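Local coordinates for trypsin-resistant surface T6 protein (Streptococcus pyogenes serotype M6, PDB 4P0D), which serves as the backbone pilin of a cell-surface pilus, its subunits probably joined by a sortase through an LPXTG-type signal, at residues Asn219-Glu222 against Asp223-Met227; Thr363-Ser367 against Gly368-Ile372. The protein carries 1 engineered substitution. All coordinates share one frame; numbering follows the deposited sequence.

Overall arrangement
Interaction 1 and interaction 2 lie in different modules of an elongated, three-domain pilin, and they come in series along the chain. The 219-227 turn closes the hairpin of strands 216-220 and 225-228 in the Cna-B-like domain; in the prealbumin-like domain the 363-367 loop runs into strand 368-376, whose first residues are 368-372, within the sheet ordered 348-353, 338-343, 368-376, 388-392. Their centres are 40 Å apart and their nearest atoms about 29 Å, so neither touches the other. Both are local contacts between residues close in sequence: one a hairpin turn, the other the loop entry to a strand. Each therefore belongs to its own beta domain.

Interaction 1 (Asn219-Glu222 against Asp223-Met227); sequences NITE and DGSVM
D223 and T221 lie side by side, pointing the same way from the turn that closes this hairpin. From its CB the aspartate turns back over the turn: chi1 of 74° sets CG between its backbone N and carbonyl carbon, which brings OD1 inward. There D223 OD1 takes the amide N of S225 at 3.0 Å, nearly along the C-O bond, an Asx turn. The hydroxyl OG of S225 reaches the same D223 OD1 at 2.8 Å from the syn side, tilted out of the carboxylate plane. Both S225 donors come from one face of that plane, so a single oxygen is gripped twice. T221 OG1 adds a weak third bond to D223 OD1 at 3.3 Å.

The backbone beneath is a type I turn plus G1 bulge. G224 N donates to T221 O from above the carbonyl plane, T221 N bonds in plane to S225 O (2.9 Å), and G224, at phi 105°, takes the positive-phi conformation usual at this position, where a CB would press on the carbonyl O of D223. Beyond the non-hydrogen-bonded pair I220-V226, N219 and M227 exchange two bonds; the one from M227 N to N219 O is 2.8 Å. On the other face from N219 and M227, I220 CG2 rests 3.7 Å from G224 O. V226 passes its backbone bonds on to I233 and G234 of strand 231-238, which pairs with 225-228 antiparallel.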
loop_
_atom_site.group_PDB
_atom_site.type_symbol
_atom_site.label_atom_id
_atom_site.label_comp_id
_atom_site.label_asym_id
_atom_site.label_seq_id
_atom_site.Cartn_x
_atom_site.Cartn_y
_atom_site.Cartn_z
ATOM N N ASN A 219 4.915 5.044 -21.020
ATOM C CA ASN A 219 6.319 5.413 -20.937
ATOM C C ASN A 219 6.395 6.509 -19.900
ATOM O O ASN A 219 5.672 7.505 -19.978
ATOM C CB ASN A 219 6.876 5.921 -22.268
ATOM C CG ASN A 219 8.388 6.140 -22.222
ATOM O OD1 ASN A 219 9.125 5.322 -21.667
ATOM N ND2 ASN A 219 8.857 7.248 -22.811
ATOM N N ILE A 220 7.242 6.310 -18.907
ATOM C CA ILE A 220 7.441 7.312 -17.895
ATOM C C ILE A 220 8.713 8.054 -18.288
ATOM O O ILE A 220 9.782 7.466 -18.337
ATOM C CB ILE A 220 7.558 6.677 -16.503
ATOM C CG1 ILE A 220 6.334 5.776 -16.270
ATOM C CG2 ILE A 220 7.713 7.757 -15.428
ATOM C CD1 ILE A 220 6.214 5.234 -14.868
ATOM N N THR A 221 8.598 9.347 -18.569
ATOM C CA THR A 221 9.759 10.108 -18.959
ATOM C C THR A 221 10.539 10.667 -17.773
ATOM O O THR A 221 10.149 10.531 -16.609
ATOM C CB THR A 221 9.389 11.219 -19.960
ATOM O OG1 THR A 221 8.565 12.201 -19.339
ATOM C CG2 THR A 221 8.652 10.614 -21.144
ATOM N N GLU A 222 11.668 11.285 -18.099
ATOM C CA GLU A 222 12.618 11.809 -17.130
ATOM C C GLU A 222 11.987 12.661 -16.029
ATOM O O GLU A 222 12.322 12.485 -14.874
ATOM C CB GLU A 222 13.704 12.618 -17.872
ATOM C CG GLU A 222 14.853 13.086 -17.013
ATOM C CD GLU A 222 15.905 13.821 -17.841
ATOM O OE1 GLU A 222 16.729 13.150 -18.488
ATOM O OE2 GLU A 222 15.908 15.076 -17.863
ATOM N N ASP A 223 11.077 13.564 -16.372
ATOM C CA ASP A 223 10.431 14.435 -15.368
ATOM C C ASP A 223 9.253 13.788 -14.604
ATOM O O ASP A 223 8.636 14.438 -13.750
ATOM C CB ASP A 223 9.993 15.768 -15.984
ATOM C CG ASP A 223 8.759 15.647 -16.876
ATOM O OD1 ASP A 223 8.179 14.536 -17.046
ATOM O OD2 ASP A 223 8.368 16.703 -17.412
ATOM N N GLY A 224 8.964 12.527 -14.924
ATOM C CA GLY A 224 8.009 11.711 -14.181
ATOM C C GLY A 224 6.693 11.528 -14.907
ATOM O O GLY A 224 5.846 10.763 -14.450
ATOM N N SER A 225 6.538 12.215 -16.046
ATOM C CA SER A 225 5.314 12.172 -16.807
ATOM C C SER A 225 5.003 10.764 -17.241
ATOM O O SER A 225 5.838 10.078 -17.833
ATOM C CB SER A 225 5.387 13.080 -18.033
ATOM O OG SER A 225 5.485 14.434 -17.655
ATOM N N VAL A 226 3.789 10.348 -16.945
ATOM C CA VAL A 226 3.296 9.036 -17.325
ATOM C C VAL A 226 2.531 9.220 -18.631
ATOM O O VAL A 226 1.424 9.782 -18.635
ATOM C CB VAL A 226 2.365 8.480 -16.244
ATOM C CG1 VAL A 226 1.901 7.072 -16.613
ATOM C CG2 VAL A 226 3.069 8.492 -14.896
ATOM N N MET A 227 3.125 8.760 -19.733
ATOM C CA MET A 227 2.579 9.010 -21.074
ATOM C C MET A 227 2.001 7.750 -21.703
ATOM O O MET A 227 2.686 6.730 -21.775
ATOM C CB MET A 227 3.692 9.544 -21.994
ATOM C CG MET A 227 4.415 10.793 -21.482
ATOM S SD MET A 227 3.339 12.207 -21.181
ATOM C CE MET A 227 2.778 12.529 -22.858
#

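Interaction 2 (Thr363-Ser367 against Gly368-Ile372); sequences TQVSS and GKYKI
Y370 reaches back four residues to S366: its phenol OH donates to S366 O at 2.6 Å. The donor sits above the carbonyl plane, 36° out of it, while from the tyrosine's side the acceptor lies at the ring edge, near the ring plane. A chi1 of -60° turns the ring's CG away from its own carbonyl carbon, which lets the long side chain run back to the loop. The hydroxyl is used twice, since a water in the plane of the ring donates to Y370 OH at 2.7 Å and also accepts from S366 N at 3.3 Å, linking the phenol to a second backbone atom of the same residue.

Where the loop passes into the strand, S367 and G368 make the bend. S367 directs its CB away from the strand, and its side chain lies against I158 and D160, while its N is bonded to T165 OG1. G368 has a phi of 155°, open in practice to glycine alone, and starts the strand by bonding through its backbone to A392.

V365 comes from the direction opposite to Y370 and packs obliquely on the hydroxyl end of the ring, its CB 3.8 Å from Y370 CZ. I321 of strand 320-327 touches both side chains, adding an apolar neighbour. A tyrosine hydroxyl bonded to the backbone four residues earlier, with glycine two residues before the tyrosine, is the tyrosine corner of antiparallel beta-sandwich proteins, placed here at the start of strand 368-376 in the prealbumin-like domain.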
loop_
_atom_site.group_PDB
_atom_site.type_symbol
_atom_site.label_atom_id
_atom_site.label_comp_id
_atom_site.label_asym_id
_atom_site.label_seq_id
_atom_site.Cartn_x
_atom_site.Cartn_y
_atom_site.Cartn_z
ATOM N N THR A 363 22.819 -15.600 6.664
ATOM C CA THR A 363 22.019 -14.506 6.129
ATOM C C THR A 363 20.575 -14.980 5.879
ATOM O O THR A 363 20.254 -16.167 6.052
ATOM C CB THR A 363 22.617 -14.000 4.807
ATOM O OG1 THR A 363 22.878 -15.114 3.951
ATOM C CG2 THR A 363 23.895 -13.220 5.057
ATOM N N GLN A 364 19.714 -14.074 5.425
ATOM C CA GLN A 364 18.264 -14.326 5.390
ATOM C C GLN A 364 17.825 -15.272 4.276
ATOM O O GLN A 364 18.186 -15.096 3.110
ATOM C CB GLN A 364 17.491 -13.012 5.249
ATOM C CG GLN A 364 17.722 -11.969 6.329
ATOM C CD GLN A 364 18.871 -11.025 6.022
ATOM O OE1 GLN A 364 19.816 -11.395 5.344
ATOM N NE2 GLN A 364 18.798 -9.805 6.534
ATOM N N VAL A 365 17.007 -16.249 4.644
ATOM C CA VAL A 365 16.564 -17.294 3.751
ATOM C C VAL A 365 15.046 -17.462 3.741
ATOM O O VAL A 365 14.376 -17.198 4.729
ATOM C CB VAL A 365 17.226 -18.649 4.108
ATOM C CG1 VAL A 365 18.738 -18.520 4.060
ATOM C CG2 VAL A 365 16.785 -19.174 5.479
ATOM N N SER A 366 14.521 -17.951 2.623
ATOM C CA SER A 366 13.091 -18.229 2.505
ATOM C C SER A 366 12.795 -19.590 3.120
ATOM O O SER A 366 13.709 -20.360 3.401
ATOM C CB SER A 366 12.694 -18.254 1.047
ATOM O OG SER A 366 13.250 -19.395 0.394
ATOM N N SER A 367 11.516 -19.914 3.280
ATOM C CA SER A 367 11.142 -21.250 3.713
ATOM C C SER A 367 11.721 -22.247 2.730
ATOM O O SER A 367 11.786 -21.969 1.518
ATOM C CB SER A 367 9.627 -21.390 3.794
ATOM O OG SER A 367 9.022 -21.238 2.518
ATOM N N GLY A 368 12.188 -23.387 3.232
ATOM C CA GLY A 368 12.771 -24.403 2.366
ATOM C C GLY A 368 13.756 -25.309 3.064
ATOM O O GLY A 368 13.937 -25.234 4.281
ATOM N N LYS A 369 14.388 -26.180 2.286
ATOM C CA LYS A 369 15.387 -27.129 2.798
ATOM C C LYS A 369 16.780 -26.612 2.458
ATOM O O LYS A 369 17.019 -26.158 1.317
ATOM C CB LYS A 369 15.211 -28.515 2.157
ATOM C CG LYS A 369 13.809 -29.119 2.274
ATOM N N TYR A 370 17.698 -26.703 3.423
ATOM C CA TYR A 370 19.069 -26.231 3.244
ATOM C C TYR A 370 20.079 -27.259 3.718
ATOM O O TYR A 370 19.723 -28.242 4.366
ATOM C CB TYR A 370 19.279 -24.895 3.967
ATOM C CG TYR A 370 18.351 -23.847 3.432
ATOM C CD1 TYR A 370 17.043 -23.745 3.909
ATOM C CD2 TYR A 370 18.747 -22.997 2.401
ATOM C CE1 TYR A 370 16.166 -22.811 3.395
ATOM C CE2 TYR A 370 17.882 -22.051 1.889
ATOM C CZ TYR A 370 16.594 -21.967 2.380
ATOM O OH TYR A 370 15.729 -21.036 1.864
ATOM N N LYS A 371 21.334 -27.033 3.351
ATOM C CA LYS A 371 22.414 -27.943 3.660
ATOM C C LYS A 371 23.577 -27.182 4.272
ATOM O O LYS A 371 23.933 -26.085 3.824
ATOM C CB LYS A 371 22.850 -28.684 2.394
ATOM C CG LYS A 371 21.774 -29.640 1.890
ATOM C CD LYS A 371 22.226 -30.465 0.696
ATOM C CE LYS A 371 22.099 -29.690 -0.594
ATOM N NZ LYS A 371 22.064 -30.600 -1.774
ATOM N N ILE A 372 24.155 -27.778 5.307
ATOM C CA ILE A 372 25.249 -27.190 6.033
ATOM C C ILE A 372 26.376 -28.163 5.873
ATOM O O ILE A 372 26.201 -29.354 6.155
ATOM C CB ILE A 372 24.928 -27.038 7.528
ATOM C CG1 ILE A 372 23.711 -26.117 7.694
ATOM C CG2 ILE A 372 26.157 -26.508 8.268
ATOM C CD1 ILE A 372 23.020 -26.230 9.034
HETATM O O HOH W 1 16.543 -18.960 0.282
#